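Local coordinates for protein inositol dehydrogenase (Lactobacillus casei, PDB 4MKX) that probably oxidises scyllo-inositol with NAD as cofactor, as a dehydrogenase of the Gfo/Idh/MocA family built on a Rossmann fold, at residues A[159-173]-A[254-268]. Residues are numbered along the deposited sequence; the frame is centred on the assembly and turned at random.
Sequences IGDITLIRSYSIDPA and NAAHGYHVETEIIGT
Glu262 OE1 is gripped from opposite faces of its carboxylate plane: Arg166 NH1 donates from 3.2 Å, and His260 NE2, two residues away on the same strand, from 2.9 Å. Arg166 holds Glu262 end-on, its NH2 lying 2.8 Å from Glu262 OE2, with guanidinium and carboxylate planes 77° apart. The same NH2 reaches Glu264 OE1 at 2.9 Å, completing a salt-bridge network that fixes the guanidinium's rotation; Glu264 OE1 also bridges to Arg273. Extended through chi1 and chi2, the arginine bends at chi3 (59°), setting NH1 over the centre of the Tyr168 ring, 3.3 Å above its plane, with the guanidinium edge-on, consistent with a cation-pi contact. On the face carrying Ile165, Ser167 OG and Thr263 OG1 are 2.8 Å apart, bonded also to Asp199 and Tyr147 respectively, and Ile265 CG2 packs 3.5 Å from Ile159 CD1. At a classic beta bulge, Thr163 N (2.8 Å) and Leu164 N both donate to Ile266 O. Tyr168 OH and Glu264 bond reciprocally with their counterparts in a second subunit, whose Arg273 bridges to Glu262. In the C-terminal domain's mixed sheet, strand 162-172 lies between 260-267 and 246-252, strand 271-274 flanks 260-267, and helix 197-207 packs against Ile165, Thr263 and Ile265.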
loop_
_atom_site.group_PDB
_atom_site.type_symbol
_atom_site.label_atom_id
_atom_site.label_comp_id
_atom_site.label_asym_id
_atom_site.label_seq_id
_atom_site.Cartn_x
_atom_site.Cartn_y
_atom_site.Cartn_z
ATOM N N ILE A 159 15.853 -12.940 -8.092
ATOM C CA ILE A 159 15.680 -13.317 -6.696
ATOM C C ILE A 159 16.490 -14.552 -6.342
ATOM O O ILE A 159 16.343 -15.101 -5.254
ATOM C CB ILE A 159 14.208 -13.518 -6.275
ATOM C CG1 ILE A 159 13.610 -14.729 -6.979
ATOM C CG2 ILE A 159 13.385 -12.250 -6.516
ATOM C CD1 ILE A 159 12.388 -15.258 -6.278
ATOM N N GLY A 160 17.351 -14.975 -7.263
ATOM C CA GLY A 160 18.232 -16.103 -6.998
ATOM C C GLY A 160 17.468 -17.400 -7.134
ATOM O O GLY A 160 16.456 -17.457 -7.834
ATOM N N ASP A 161 17.940 -18.446 -6.466
ATOM C CA ASP A 161 17.224 -19.714 -6.501
ATOM C C ASP A 161 16.038 -19.624 -5.547
ATOM O O ASP A 161 16.091 -18.930 -4.530
ATOM C CB ASP A 161 18.154 -20.870 -6.116
ATOM C CG ASP A 161 17.473 -22.226 -6.220
ATOM O OD1 ASP A 161 16.569 -22.406 -7.067
ATOM O OD2 ASP A 161 17.848 -23.124 -5.446
ATOM N N ILE A 162 14.966 -20.334 -5.878
ATOM C CA ILE A 162 13.748 -20.291 -5.086
ATOM C C ILE A 162 13.835 -21.234 -3.898
ATOM O O ILE A 162 14.176 -22.397 -4.042
ATOM C CB ILE A 162 12.549 -20.664 -5.967
ATOM C CG1 ILE A 162 12.373 -19.592 -7.039
ATOM C CG2 ILE A 162 11.299 -20.844 -5.102
ATOM C CD1 ILE A 162 11.319 -19.926 -8.090
ATOM N N THR A 163 13.548 -20.731 -2.703
ATOM C CA THR A 163 13.602 -21.574 -1.516
ATOM C C THR A 163 12.202 -21.952 -1.027
ATOM O O THR A 163 12.000 -23.014 -0.471
ATOM C CB THR A 163 14.326 -20.872 -0.377
ATOM O OG1 THR A 163 13.506 -19.799 0.075
ATOM C CG2 THR A 163 15.650 -20.313 -0.837
ATOM N N LEU A 164 11.227 -21.069 -1.227
ATOM C CA LEU A 164 9.884 -21.346 -0.734
ATOM C C LEU A 164 8.851 -20.664 -1.622
ATOM O O LEU A 164 9.032 -19.522 -2.033
ATOM C CB LEU A 164 9.728 -20.842 0.710
ATOM C CG LEU A 164 8.406 -21.154 1.430
ATOM C CD1 LEU A 164 8.685 -21.308 2.909
ATOM C CD2 LEU A 164 7.382 -20.046 1.231
ATOM N N ILE A 165 7.770 -21.376 -1.911
ATOM C CA ILE A 165 6.643 -20.748 -2.577
ATOM C C ILE A 165 5.400 -20.944 -1.720
ATOM O O ILE A 165 5.128 -22.041 -1.257
ATOM C CB ILE A 165 6.415 -21.330 -3.978
ATOM C CG1 ILE A 165 7.585 -20.961 -4.876
ATOM C CG2 ILE A 165 5.144 -20.739 -4.581
ATOM C CD1 ILE A 165 7.419 -21.448 -6.310
ATOM N N ARG A 166 4.662 -19.858 -1.492
ATOM C CA ARG A 166 3.399 -19.932 -0.765
ATOM C C ARG A 166 2.325 -19.490 -1.744
ATOM O O ARG A 166 2.451 -18.442 -2.364
ATOM C CB ARG A 166 3.399 -18.991 0.444
ATOM C CG ARG A 166 2.035 -18.915 1.127
ATOM C CD ARG A 166 2.027 -17.985 2.374
ATOM N NE ARG A 166 2.399 -16.603 2.073
ATOM C CZ ARG A 166 1.555 -15.674 1.644
ATOM N NH1 ARG A 166 0.279 -15.984 1.443
ATOM N NH2 ARG A 166 1.982 -14.443 1.388
ATOM N N SER A 167 1.295 -20.300 -1.919
ATOM C CA SER A 167 0.213 -19.901 -2.808
ATOM C C SER A 167 -1.146 -20.126 -2.161
ATOM O O SER A 167 -1.397 -21.170 -1.550
ATOM C CB SER A 167 0.335 -20.630 -4.159
ATOM O OG SER A 167 -0.279 -19.866 -5.188
ATOM N N TYR A 168 -2.012 -19.117 -2.257
ATOM C CA TYR A 168 -3.340 -19.178 -1.680
ATOM C C TYR A 168 -4.345 -19.068 -2.801
ATOM O O TYR A 168 -4.215 -18.195 -3.663
ATOM C CB TYR A 168 -3.581 -17.953 -0.795
ATOM C CG TYR A 168 -2.982 -17.961 0.592
ATOM C CD1 TYR A 168 -1.983 -18.854 0.970
ATOM C CD2 TYR A 168 -3.428 -17.049 1.527
ATOM C CE1 TYR A 168 -1.456 -18.830 2.267
ATOM C CE2 TYR A 168 -2.906 -17.010 2.806
ATOM C CZ TYR A 168 -1.935 -17.895 3.175
ATOM O OH TYR A 168 -1.451 -17.841 4.460
ATOM N N SER A 169 -5.359 -19.924 -2.778
ATOM C CA SER A 169 -6.523 -19.773 -3.652
ATOM C C SER A 169 -7.764 -19.891 -2.783
ATOM O O SER A 169 -8.104 -20.984 -2.324
ATOM C CB SER A 169 -6.550 -20.861 -4.734
ATOM O OG SER A 169 -5.462 -20.700 -5.627
ATOM N N ILE A 170 -8.447 -18.775 -2.545
ATOM C CA ILE A 170 -9.615 -18.788 -1.660
ATOM C C ILE A 170 -10.825 -18.142 -2.353
ATOM O O ILE A 170 -10.807 -16.957 -2.676
ATOM C CB ILE A 170 -9.338 -18.061 -0.334
ATOM C CG1 ILE A 170 -7.982 -18.483 0.257
ATOM C CG2 ILE A 170 -10.447 -18.364 0.679
ATOM C CD1 ILE A 170 -7.625 -17.722 1.549
ATOM N N ASP A 171 -11.868 -18.936 -2.580
ATOM C CA ASP A 171 -13.080 -18.449 -3.234
ATOM C C ASP A 171 -13.865 -17.586 -2.270
ATOM O O ASP A 171 -13.768 -17.759 -1.055
ATOM C CB ASP A 171 -13.962 -19.623 -3.690
ATOM C CG ASP A 171 -13.712 -20.031 -5.131
ATOM O OD1 ASP A 171 -13.052 -19.283 -5.881
ATOM O OD2 ASP A 171 -14.199 -21.111 -5.519
ATOM N N PRO A 172 -14.653 -16.650 -2.806
ATOM C CA PRO A 172 -15.421 -15.731 -1.961
ATOM C C PRO A 172 -16.537 -16.417 -1.185
ATOM O O PRO A 172 -17.159 -17.360 -1.682
ATOM C CB PRO A 172 -16.021 -14.749 -2.973
ATOM C CG PRO A 172 -16.054 -15.492 -4.257
ATOM C CD PRO A 172 -14.835 -16.361 -4.243
ATOM N N ALA A 173 -16.784 -15.919 0.025
ATOM C CA ALA A 173 -17.833 -16.430 0.899
ATOM C C ALA A 173 -19.189 -16.388 0.206
ATOM O O ALA A 173 -20.069 -17.188 0.514
ATOM C CB ALA A 173 -17.873 -15.614 2.182
ATOM N N ASN A 254 -14.199 -19.670 1.625
ATOM C CA ASN A 254 -14.881 -18.714 2.494
ATOM C C ASN A 254 -14.117 -17.413 2.779
ATOM O O ASN A 254 -13.972 -17.017 3.934
ATOM C CB ASN A 254 -15.240 -19.405 3.818
ATOM C CG ASN A 254 -16.306 -18.659 4.600
ATOM O OD1 ASN A 254 -17.202 -18.049 4.018
ATOM N ND2 ASN A 254 -16.209 -18.703 5.929
ATOM N N ALA A 255 -13.631 -16.749 1.735
ATOM C CA ALA A 255 -12.954 -15.462 1.921
ATOM C C ALA A 255 -13.970 -14.332 1.994
ATOM O O ALA A 255 -14.767 -14.141 1.077
ATOM C CB ALA A 255 -11.955 -15.193 0.785
ATOM N N ALA A 256 -13.940 -13.565 3.072
ATOM C CA ALA A 256 -14.922 -12.500 3.234
ATOM C C ALA A 256 -14.657 -11.307 2.317
ATOM O O ALA A 256 -15.587 -10.576 1.957
ATOM C CB ALA A 256 -14.983 -12.053 4.689
ATOM N N HIS A 257 -13.397 -11.103 1.936
ATOM C CA HIS A 257 -13.029 -9.867 1.248
ATOM C C HIS A 257 -13.077 -9.940 -0.275
ATOM O O HIS A 257 -12.864 -8.927 -0.949
ATOM C CB HIS A 257 -11.651 -9.380 1.716
ATOM C CG HIS A 257 -10.552 -10.372 1.494
ATOM N ND1 HIS A 257 -10.429 -11.527 2.240
ATOM C CD2 HIS A 257 -9.532 -10.392 0.602
ATOM C CE1 HIS A 257 -9.376 -12.208 1.826
ATOM N NE2 HIS A 257 -8.807 -11.537 0.837
ATOM N N GLY A 258 -13.359 -11.124 -0.805
ATOM C CA GLY A 258 -13.421 -11.321 -2.243
ATOM C C GLY A 258 -12.665 -12.560 -2.673
ATOM O O GLY A 258 -12.523 -13.507 -1.905
ATOM N N TYR A 259 -12.179 -12.548 -3.913
ATOM C CA TYR A 259 -11.454 -13.672 -4.488
ATOM C C TYR A 259 -9.974 -13.502 -4.189
ATOM O O TYR A 259 -9.333 -12.595 -4.731
ATOM C CB TYR A 259 -11.683 -13.669 -6.002
ATOM C CG TYR A 259 -11.071 -14.817 -6.783
ATOM C CD1 TYR A 259 -11.296 -16.139 -6.427
ATOM C CD2 TYR A 259 -10.296 -14.564 -7.903
ATOM C CE1 TYR A 259 -10.742 -17.178 -7.156
ATOM C CE2 TYR A 259 -9.745 -15.588 -8.649
ATOM C CZ TYR A 259 -9.975 -16.897 -8.272
ATOM O OH TYR A 259 -9.429 -17.940 -8.996
ATOM N N HIS A 260 -9.428 -14.349 -3.321
ATOM C CA HIS A 260 -8.044 -14.156 -2.896
ATOM C C HIS A 260 -7.150 -15.196 -3.538
ATOM O O HIS A 260 -7.145 -16.356 -3.134
ATOM C CB HIS A 260 -7.900 -14.221 -1.378
ATOM C CG HIS A 260 -6.542 -13.809 -0.893
ATOM N ND1 HIS A 260 -6.296 -12.577 -0.323
ATOM C CD2 HIS A 260 -5.351 -14.453 -0.920
ATOM C CE1 HIS A 260 -5.021 -12.491 0.009
ATOM N NE2 HIS A 260 -4.423 -13.618 -0.338
ATOM N N VAL A 261 -6.403 -14.775 -4.550
ATOM C CA VAL A 261 -5.398 -15.626 -5.182
ATOM C C VAL A 261 -4.080 -14.877 -5.105
ATOM O O VAL A 261 -3.936 -13.777 -5.644
ATOM C CB VAL A 261 -5.754 -15.951 -6.635
ATOM C CG1 VAL A 261 -4.601 -16.642 -7.329
ATOM C CG2 VAL A 261 -6.967 -16.867 -6.664
ATOM N N GLU A 262 -3.135 -15.454 -4.387
ATOM C CA GLU A 262 -1.902 -14.765 -4.048
ATOM C C GLU A 262 -0.791 -15.795 -4.140
ATOM O O GLU A 262 -0.973 -16.940 -3.732
ATOM C CB GLU A 262 -1.973 -14.224 -2.613
ATOM C CG GLU A 262 -0.671 -13.558 -2.121
ATOM C CD GLU A 262 -0.641 -13.337 -0.635
ATOM O OE1 GLU A 262 -1.574 -13.800 0.065
ATOM O OE2 GLU A 262 0.331 -12.710 -0.141
ATOM N N THR A 263 0.344 -15.402 -4.712
ATOM C CA THR A 263 1.501 -16.291 -4.765
ATOM C C THR A 263 2.731 -15.536 -4.320
ATOM O O THR A 263 3.050 -14.472 -4.849
ATOM C CB THR A 263 1.709 -16.832 -6.182
ATOM O OG1 THR A 263 0.537 -17.558 -6.562
ATOM C CG2 THR A 263 2.886 -17.796 -6.220
ATOM N N GLU A 264 3.432 -16.109 -3.347
ATOM C CA GLU A 264 4.632 -15.520 -2.786
ATOM C C GLU A 264 5.807 -16.414 -3.142
ATOM O O GLU A 264 5.726 -17.637 -3.004
ATOM C CB GLU A 264 4.479 -15.481 -1.267
ATOM C CG GLU A 264 5.730 -15.231 -0.492
ATOM C CD GLU A 264 5.465 -15.376 0.981
ATOM O OE1 GLU A 264 4.896 -14.428 1.564
ATOM O OE2 GLU A 264 5.773 -16.444 1.551
ATOM N N ILE A 265 6.894 -15.804 -3.606
ATOM C CA ILE A 265 8.100 -16.559 -3.930
ATOM C C ILE A 265 9.254 -15.975 -3.116
ATOM O O ILE A 265 9.564 -14.788 -3.225
ATOM C CB ILE A 265 8.417 -16.456 -5.440
ATOM C CG1 ILE A 265 7.204 -16.878 -6.278
ATOM C CG2 ILE A 265 9.601 -17.354 -5.788
ATOM C CD1 ILE A 265 7.381 -16.622 -7.744
ATOM N N ILE A 266 9.869 -16.806 -2.280
ATOM C CA ILE A 266 11.038 -16.399 -1.511
ATOM C C ILE A 266 12.275 -17.009 -2.155
ATOM O O ILE A 266 12.326 -18.218 -2.388
ATOM C CB ILE A 266 10.948 -16.892 -0.071
ATOM C CG1 ILE A 266 9.667 -16.352 0.578
ATOM C CG2 ILE A 266 12.158 -16.405 0.710
ATOM C CD1 ILE A 266 9.509 -16.729 2.039
ATOM N N GLY A 267 13.243 -16.166 -2.487
ATOM C CA GLY A 267 14.463 -16.637 -3.123
ATOM C C GLY A 267 15.666 -16.321 -2.248
ATOM O O GLY A 267 15.536 -15.751 -1.161
ATOM N N THR A 268 16.846 -16.685 -2.723
ATOM C CA THR A 268 18.052 -16.461 -1.938
ATOM C C THR A 268 18.457 -14.993 -1.970
ATOM O O THR A 268 19.198 -14.546 -1.100
ATOM C CB THR A 268 19.214 -17.342 -2.439
ATOM O OG1 THR A 268 19.416 -17.117 -3.837
ATOM C CG2 THR A 268 18.908 -18.812 -2.192
#